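Local coordinates for glycine betaine, L-proline ABC transporter, glycine/betaine/L-proline-binding protein (ProX) (Borrelia burgdorferi, PDB 3TMG) that probably serves as the substrate-binding component of an ABC-type glycine betaine transport system and holds trimethyl glycine (betaine) in its cleft, at residues F79-E82 against K83-K87; W186-R190 against Y191-F195; D236-L239 against P240-K244. All coordinates share one frame; numbering follows the deposited sequence.

How the contacts relate
Contact 1 comes first along the chain, in helix 78-84 and the residues that follow it. Contact 2 is next, where helix 187-190 runs into strand 193-195, and contact 3 lies inside helix 235-247. Contact 1 stands apart: its centre is about 32 Å from that of contact 2 and about 30 Å from that of contact 3, on the opposite side of the chain's centre from both. Contacts 2 and 3 have centres about 15 Å apart and touch through W186 and through the salt bridge R190-D243. They thus form one continuous patch of packing and charge, joining helix 187-190 to helix 235-247, while contact 1 lies at a separate surface of the betaine-binding fold.

Contact 1 (F79-E82 against K83-K87); sequences FYYE and KLKTK
K83 folds back along helix 78-84 and meets both the carbonyl and the ring of F79. K83 NZ donates to the backbone O of F79 at 2.7 Å, in the carbonyl plane and on a lone pair. K83 CE sits over one face of the F79 ring, 4.0 Å from the centroid and 23° off the normal, a CH-pi contact. The bend at chi4 (51°) brings K83 NZ round to the carbonyl while leaving it 4.1 Å from the centroid of the F79 ring, an off-centre cation-pi contact.

A salt bridge joins residues three apart. E82 and K85 lie side by side, and K85 NZ reaches the syn lone pair of E82 OE1 at 2.7 Å.

Among apolar contacts, K85 CB meets Y81 CE1 obliquely at 3.9 Å, while Y81 OH bonds to D90 elsewhere.

In the backbone, L84 N donates to Y81 O at 3.1 Å, an i to i+3 bond in the weakly bonded final turn.

The ammonium groups of K83 and K85 each have an oxygen partner within the stretch, one a neutral carbonyl and one a carboxylate; the carboxylate of E82 would probably offset the charge of K85 at this exposed surface.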
loop_
_atom_site.group_PDB
_atom_site.type_symbol
_atom_site.label_atom_id
_atom_site.label_comp_id
_atom_site.label_asym_id
_atom_site.label_seq_id
_atom_site.Cartn_x
_atom_site.Cartn_y
_atom_site.Cartn_z
ATOM N N PHE A 79 -6.638 -13.225 0.262
ATOM C CA PHE A 79 -7.068 -13.984 -0.917
ATOM C C PHE A 79 -5.842 -14.467 -1.700
ATOM O O PHE A 79 -5.806 -15.635 -2.113
ATOM C CB PHE A 79 -8.030 -13.125 -1.757
ATOM C CG PHE A 79 -8.409 -13.727 -3.083
ATOM C CD1 PHE A 79 -9.450 -14.660 -3.164
ATOM C CD2 PHE A 79 -7.748 -13.340 -4.247
ATOM C CE1 PHE A 79 -9.804 -15.229 -4.403
ATOM C CE2 PHE A 79 -8.098 -13.873 -5.477
ATOM C CZ PHE A 79 -9.129 -14.832 -5.555
ATOM N N TYR A 80 -4.826 -13.607 -1.873
ATOM C CA TYR A 80 -3.605 -14.001 -2.604
ATOM C C TYR A 80 -2.567 -14.776 -1.789
ATOM O O TYR A 80 -1.954 -15.723 -2.270
ATOM C CB TYR A 80 -2.928 -12.762 -3.207
ATOM C CG TYR A 80 -3.843 -11.977 -4.113
ATOM C CD1 TYR A 80 -4.228 -12.473 -5.387
ATOM C CD2 TYR A 80 -4.378 -10.750 -3.689
ATOM C CE1 TYR A 80 -5.082 -11.736 -6.193
ATOM C CE2 TYR A 80 -5.229 -10.012 -4.500
ATOM C CZ TYR A 80 -5.550 -10.498 -5.761
ATOM O OH TYR A 80 -6.399 -9.747 -6.566
ATOM N N TYR A 81 -2.365 -14.344 -0.553
ATOM C CA TYR A 81 -1.267 -14.825 0.288
ATOM C C TYR A 81 -1.488 -16.277 0.726
ATOM O O TYR A 81 -0.586 -17.110 0.651
ATOM C CB TYR A 81 -1.182 -13.881 1.494
ATOM C CG TYR A 81 -0.080 -14.160 2.465
ATOM C CD1 TYR A 81 -0.164 -15.248 3.351
ATOM C CD2 TYR A 81 1.043 -13.315 2.543
ATOM C CE1 TYR A 81 0.858 -15.534 4.239
ATOM C CE2 TYR A 81 2.058 -13.599 3.459
ATOM C CZ TYR A 81 1.954 -14.691 4.299
ATOM O OH TYR A 81 2.942 -15.004 5.224
ATOM N N GLU A 82 -2.691 -16.577 1.203
ATOM C CA GLU A 82 -3.048 -17.931 1.630
ATOM C C GLU A 82 -2.851 -18.949 0.526
ATOM O O GLU A 82 -2.452 -20.080 0.792
ATOM C CB GLU A 82 -4.495 -17.980 2.088
ATOM C CG GLU A 82 -4.725 -17.315 3.436
ATOM C CD GLU A 82 -4.316 -18.223 4.570
ATOM O OE1 GLU A 82 -3.242 -18.863 4.456
ATOM O OE2 GLU A 82 -5.083 -18.303 5.560
ATOM N N LYS A 83 -3.145 -18.544 -0.704
ATOM C CA LYS A 83 -3.044 -19.433 -1.844
ATOM C C LYS A 83 -1.598 -19.776 -2.208
ATOM O O LYS A 83 -1.365 -20.816 -2.790
ATOM C CB LYS A 83 -3.773 -18.829 -3.049
ATOM C CG LYS A 83 -5.271 -19.089 -3.012
ATOM C CD LYS A 83 -6.029 -18.218 -3.996
ATOM C CE LYS A 83 -7.488 -18.020 -3.543
ATOM N NZ LYS A 83 -7.635 -17.571 -2.115
ATOM N N LEU A 84 -0.638 -18.907 -1.864
ATOM C CA LEU A 84 0.705 -18.985 -2.447
ATOM C C LEU A 84 1.839 -19.015 -1.424
ATOM O O LEU A 84 3.016 -19.094 -1.794
ATOM C CB LEU A 84 0.927 -17.829 -3.447
ATOM C CG LEU A 84 0.069 -17.830 -4.722
ATOM C CD1 LEU A 84 0.151 -16.474 -5.429
ATOM C CD2 LEU A 84 0.495 -18.951 -5.659
ATOM N N LYS A 85 1.485 -19.008 -0.142
ATOM C CA LYS A 85 2.480 -18.846 0.924
ATOM C C LYS A 85 3.585 -19.922 0.922
ATOM O O LYS A 85 4.677 -19.662 1.408
ATOM C CB LYS A 85 1.809 -18.730 2.303
ATOM C CG LYS A 85 0.989 -19.932 2.733
ATOM C CD LYS A 85 0.261 -19.655 4.046
ATOM C CE LYS A 85 -0.272 -20.953 4.674
ATOM N NZ LYS A 85 -1.499 -20.686 5.493
ATOM N N THR A 86 3.323 -21.094 0.354
ATOM C CA THR A 86 4.372 -22.126 0.258
ATOM C C THR A 86 5.408 -21.815 -0.835
ATOM O O THR A 86 6.439 -22.475 -0.936
ATOM C CB THR A 86 3.797 -23.552 0.105
ATOM O OG1 THR A 86 3.142 -23.692 -1.161
ATOM C CG2 THR A 86 2.820 -23.828 1.233
ATOM N N LYS A 87 5.141 -20.784 -1.636
ATOM C CA LYS A 87 6.025 -20.454 -2.744
ATOM C C LYS A 87 6.791 -19.134 -2.564
ATOM O O LYS A 87 7.411 -18.665 -3.502
ATOM C CB LYS A 87 5.248 -20.404 -4.073
ATOM C CG LYS A 87 4.485 -21.661 -4.450
ATOM C CD LYS A 87 5.394 -22.702 -5.078
ATOM C CE LYS A 87 4.566 -23.757 -5.807
ATOM N NZ LYS A 87 3.634 -23.139 -6.801
#

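Contact 2 (W186-R190 against Y191-F195); sequences WAFSR and YDIKF
A short helix, 187-190, runs out into strand 193-195, and the contact is the turn between them, where Y191 is the first residue to leave helical backbone angles. The turn is closed by Y191 N donating to A187 O at 2.9 Å, an i to i+4 bond that ends the helical pattern. Beyond it a water extends the connection: it bridges F188 O, to which it probably donates, and I193 N, from which it accepts at 3.1 Å, joining the helix to the first residue of the strand.

The side chains fold over this turn in two groups. I193 points at the helix, and with its CG1 held between the backbone N and carbonyl carbon (chi1 48°), I193 CD1 is set over the centre of the F188 ring, 3.7 Å from the centroid and 12° off the normal, a CH-pi contact. I193 CD1 also lies 4.0 Å from A187 CB. Further out, F188 CZ comes 3.6 Å from F195 CZ, over one face of the F195 ring and toward its rim; the two planes are inclined obliquely, at 32°.

On the other flank, Y191 CD2 packs on A187 CB, and Y191 CE2 meets W186 CZ3 at 4.0 Å. The Y191 and W186 side chains run alongside each other in the same direction.

Around this turn, Y191 and I193 touch I171 of helix 160-172, A187 and I193 rest on L181 of strand 179-183, and F188 and F195 share V103 of strand 88-105, with which strand 193-195 pairs antiparallel. W186 faces helix 235-247, where R190 forms salt bridges with D243 and D246.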
loop_
_atom_site.group_PDB
_atom_site.type_symbol
_atom_site.label_atom_id
_atom_site.label_comp_id
_atom_site.label_asym_id
_atom_site.label_seq_id
_atom_site.Cartn_x
_atom_site.Cartn_y
_atom_site.Cartn_z
ATOM N N TRP A 186 -1.709 10.506 3.436
ATOM C CA TRP A 186 -1.825 11.981 3.693
ATOM C C TRP A 186 -3.261 12.505 3.592
ATOM O O TRP A 186 -3.563 13.615 4.069
ATOM C CB TRP A 186 -0.873 12.769 2.757
ATOM C CG TRP A 186 -1.089 12.368 1.322
ATOM C CD1 TRP A 186 -0.343 11.461 0.557
ATOM C CD2 TRP A 186 -2.215 12.750 0.465
ATOM N NE1 TRP A 186 -0.921 11.265 -0.683
ATOM C CE2 TRP A 186 -2.027 12.044 -0.809
ATOM C CE3 TRP A 186 -3.310 13.602 0.610
ATOM C CZ2 TRP A 186 -2.882 12.214 -1.865
ATOM C CZ3 TRP A 186 -4.190 13.728 -0.457
ATOM C CH2 TRP A 186 -3.974 13.050 -1.674
ATOM N N ALA A 187 -4.187 11.715 3.026
ATOM C CA ALA A 187 -5.596 12.169 2.935
ATOM C C ALA A 187 -6.182 12.515 4.315
ATOM O O ALA A 187 -7.006 13.425 4.422
ATOM C CB ALA A 187 -6.477 11.124 2.247
ATOM N N PHE A 188 -5.751 11.786 5.363
ATOM C CA PHE A 188 -6.207 12.056 6.729
ATOM C C PHE A 188 -5.693 13.365 7.305
ATOM O O PHE A 188 -6.317 13.944 8.201
ATOM C CB PHE A 188 -5.869 10.851 7.650
ATOM C CG PHE A 188 -6.765 9.685 7.391
ATOM C CD1 PHE A 188 -8.017 9.643 7.985
ATOM C CD2 PHE A 188 -6.395 8.670 6.512
ATOM C CE1 PHE A 188 -8.891 8.594 7.705
ATOM C CE2 PHE A 188 -7.269 7.625 6.235
ATOM C CZ PHE A 188 -8.517 7.594 6.837
ATOM N N SER A 189 -4.595 13.892 6.781
ATOM C CA SER A 189 -4.217 15.232 7.239
ATOM C C SER A 189 -4.666 16.356 6.322
ATOM O O SER A 189 -4.896 17.465 6.781
ATOM C CB SER A 189 -2.734 15.307 7.556
ATOM O OG SER A 189 -2.024 14.928 6.414
ATOM N N ARG A 190 -4.837 16.072 5.031
ATOM C CA ARG A 190 -5.225 17.088 4.075
ATOM C C ARG A 190 -6.737 17.332 4.152
ATOM O O ARG A 190 -7.209 18.445 3.951
ATOM C CB ARG A 190 -4.816 16.677 2.640
ATOM C CG ARG A 190 -4.877 17.838 1.654
ATOM C CD ARG A 190 -4.404 17.475 0.244
ATOM N NE ARG A 190 -3.008 17.018 0.152
ATOM C CZ ARG A 190 -2.497 16.512 -0.976
ATOM N NH1 ARG A 190 -3.269 16.422 -2.052
ATOM N NH2 ARG A 190 -1.237 16.096 -1.043
ATOM N N TYR A 191 -7.496 16.260 4.394
ATOM C CA TYR A 191 -8.960 16.341 4.518
ATOM C C TYR A 191 -9.416 16.012 5.936
ATOM O O TYR A 191 -8.696 15.373 6.660
ATOM C CB TYR A 191 -9.645 15.387 3.540
ATOM C CG TYR A 191 -9.159 15.555 2.126
ATOM C CD1 TYR A 191 -9.399 16.761 1.416
ATOM C CD2 TYR A 191 -8.498 14.524 1.475
ATOM C CE1 TYR A 191 -8.961 16.910 0.108
ATOM C CE2 TYR A 191 -8.063 14.669 0.167
ATOM C CZ TYR A 191 -8.274 15.868 -0.494
ATOM O OH TYR A 191 -7.843 16.011 -1.794
ATOM N N ASP A 192 -10.617 16.468 6.299
ATOM C CA ASP A 192 -11.254 16.120 7.542
ATOM C C ASP A 192 -12.170 14.936 7.242
ATOM O O ASP A 192 -13.313 15.105 6.833
ATOM C CB ASP A 192 -12.017 17.332 8.092
ATOM C CG ASP A 192 -12.538 17.101 9.466
ATOM O OD1 ASP A 192 -12.258 16.036 10.050
ATOM O OD2 ASP A 192 -13.238 17.986 9.975
ATOM N N ILE A 193 -11.639 13.728 7.452
ATOM C CA ILE A 193 -12.309 12.496 7.110
ATOM C C ILE A 193 -12.196 11.508 8.291
ATOM O O ILE A 193 -11.339 11.681 9.148
ATOM C CB ILE A 193 -11.676 11.855 5.849
ATOM C CG1 ILE A 193 -10.127 11.791 5.948
ATOM C CG2 ILE A 193 -12.118 12.625 4.603
ATOM C CD1 ILE A 193 -9.469 10.922 4.865
ATOM N N LYS A 194 -13.007 10.451 8.294
ATOM C CA LYS A 194 -13.033 9.530 9.434
ATOM C C LYS A 194 -13.314 8.121 8.933
ATOM O O LYS A 194 -14.027 7.937 7.939
ATOM C CB LYS A 194 -14.082 9.951 10.486
ATOM C CG LYS A 194 -15.526 10.003 9.939
ATOM C CD LYS A 194 -16.511 10.531 10.987
ATOM C CE LYS A 194 -17.925 10.609 10.463
ATOM N NZ LYS A 194 -18.801 11.267 11.479
ATOM N N PHE A 195 -12.767 7.135 9.634
ATOM C CA PHE A 195 -13.197 5.752 9.457
ATOM C C PHE A 195 -14.503 5.524 10.162
ATOM O O PHE A 195 -14.741 6.095 11.224
ATOM C CB PHE A 195 -12.183 4.775 10.063
ATOM C CG PHE A 195 -10.913 4.617 9.284
ATOM C CD1 PHE A 195 -10.918 3.982 8.053
ATOM C CD2 PHE A 195 -9.674 5.030 9.826
ATOM C CE1 PHE A 195 -9.715 3.755 7.356
ATOM C CE2 PHE A 195 -8.473 4.822 9.120
ATOM C CZ PHE A 195 -8.495 4.195 7.891
HETATM O O HOH W 1 -9.037 13.661 9.217
#

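Contact 3 (D236-L239 against P240-K244); sequences DLIL and PLMDK
M242 lies against I238, one turn earlier in helix 235-247, and its side chain can be traced atom by atom. M242 CB passes 3.5 Å from the carbonyl O of I238. M242 CG, placed beside the backbone N by chi1 of -68°, is nearer still to that oxygen and also packs on I238 CG1 at 3.7 Å. M242 SD lies 3.8 Å from I238 CG1, with I238 CD1 and I238 O a little farther and L239 CD2 at a looser 4.4 Å. The bend at chi3 (49°) then turns the terminal CE off the line of the chain. Beyond the two segments, M242 touches W186. For its part I238 presents CG1 as the branch that comes closest to the methionine.

Two straight backbone bonds span the contact. M242 N donates to I238 O at 2.8 Å with an N-H...O angle of 169°, and D243 N donates to L239 O at 2.9 Å; K244 N repeats the i to i+4 spacing by bonding to P240 O.

P240 interrupts the pattern. Its ring nitrogen carries no hydrogen for the carbonyl of D236, and the ring fills that place instead, with CG and CD both close to D236 O. L239 CB and P240 CD stand only 3.5 Å apart, a tight fit of the residue before the ring against it.

D243 has a salt-bridge partner beyond the segments in K247, while L241 turns to A30 and V34 of helix 26-41. The arrangement is that of a proline-kinked alpha-helix: the bond from residue 240 to D236 O is absent, and firm i to i+4 bonding is found again from M242 N onward.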
loop_
_atom_site.group_PDB
_atom_site.type_symbol
_atom_site.label_atom_id
_atom_site.label_comp_id
_atom_site.label_asym_id
_atom_site.label_seq_id
_atom_site.Cartn_x
_atom_site.Cartn_y
_atom_site.Cartn_z
ATOM N N ASP A 236 6.935 9.049 9.928
ATOM C CA ASP A 236 7.653 10.305 9.741
ATOM C C ASP A 236 8.507 10.331 8.479
ATOM O O ASP A 236 8.850 11.417 8.033
ATOM C CB ASP A 236 8.500 10.666 10.933
ATOM C CG ASP A 236 9.643 9.752 11.091
ATOM O OD1 ASP A 236 9.574 8.588 10.669
ATOM O OD2 ASP A 236 10.637 10.197 11.653
ATOM N N LEU A 237 8.854 9.156 7.920
ATOM C CA LEU A 237 9.543 9.097 6.598
ATOM C C LEU A 237 8.571 8.926 5.411
ATOM O O LEU A 237 8.668 9.623 4.381
ATOM C CB LEU A 237 10.576 7.955 6.577
ATOM C CG LEU A 237 11.640 8.095 7.705
ATOM C CD1 LEU A 237 12.658 6.957 7.614
ATOM C CD2 LEU A 237 12.346 9.453 7.602
ATOM N N ILE A 238 7.639 7.991 5.541
ATOM C CA ILE A 238 6.770 7.633 4.391
ATOM C C ILE A 238 5.721 8.723 4.116
ATOM O O ILE A 238 5.450 9.020 2.943
ATOM C CB ILE A 238 6.123 6.212 4.550
ATOM C CG1 ILE A 238 5.303 5.833 3.314
ATOM C CG2 ILE A 238 5.154 6.174 5.729
ATOM C CD1 ILE A 238 4.829 4.364 3.260
ATOM N N LEU A 239 5.132 9.325 5.155
ATOM C CA LEU A 239 4.061 10.311 4.900
ATOM C C LEU A 239 4.535 11.555 4.148
ATOM O O LEU A 239 3.893 11.928 3.174
ATOM C CB LEU A 239 3.219 10.682 6.162
ATOM C CG LEU A 239 2.270 9.539 6.631
ATOM C CD1 LEU A 239 1.721 9.809 8.015
ATOM C CD2 LEU A 239 1.100 9.373 5.640
ATOM N N PRO A 240 5.663 12.177 4.561
ATOM C CA PRO A 240 6.116 13.319 3.786
ATOM C C PRO A 240 6.419 12.959 2.324
ATOM O O PRO A 240 6.199 13.790 1.410
ATOM C CB PRO A 240 7.426 13.680 4.479
ATOM C CG PRO A 240 7.095 13.442 5.932
ATOM C CD PRO A 240 6.392 12.097 5.852
ATOM N N LEU A 241 6.958 11.756 2.125
ATOM C CA LEU A 241 7.321 11.326 0.785
ATOM C C LEU A 241 6.082 11.073 -0.069
ATOM O O LEU A 241 6.055 11.497 -1.245
ATOM C CB LEU A 241 8.255 10.122 0.812
ATOM C CG LEU A 241 8.721 9.579 -0.552
ATOM C CD1 LEU A 241 9.394 10.695 -1.398
ATOM C CD2 LEU A 241 9.681 8.404 -0.375
ATOM N N MET A 242 5.083 10.362 0.484
ATOM C CA MET A 242 3.818 10.109 -0.253
ATOM C C MET A 242 3.166 11.470 -0.612
ATOM O O MET A 242 2.727 11.698 -1.758
ATOM C CB MET A 242 2.853 9.272 0.604
ATOM C CG MET A 242 3.285 7.820 0.882
ATOM S SD MET A 242 2.011 7.067 1.955
ATOM C CE MET A 242 0.511 7.527 1.031
ATOM N N ASP A 243 3.168 12.390 0.363
ATOM C CA ASP A 243 2.555 13.720 0.170
ATOM C C ASP A 243 3.278 14.519 -0.950
ATOM O O ASP A 243 2.644 15.098 -1.864
ATOM C CB ASP A 243 2.545 14.495 1.492
ATOM C CG ASP A 243 1.898 15.854 1.349
ATOM O OD1 ASP A 243 0.662 15.910 1.112
ATOM O OD2 ASP A 243 2.618 16.848 1.442
ATOM N N LYS A 244 4.605 14.509 -0.892
ATOM C CA LYS A 244 5.462 15.235 -1.859
ATOM C C LYS A 244 5.238 14.675 -3.273
ATOM O O LYS A 244 5.116 15.465 -4.224
ATOM C CB LYS A 244 6.942 15.146 -1.443
ATOM C CG LYS A 244 7.969 15.822 -2.362
ATOM C CD LYS A 244 9.353 15.856 -1.680
ATOM C CE LYS A 244 10.532 16.169 -2.621
ATOM N NZ LYS A 244 10.385 17.465 -3.322
#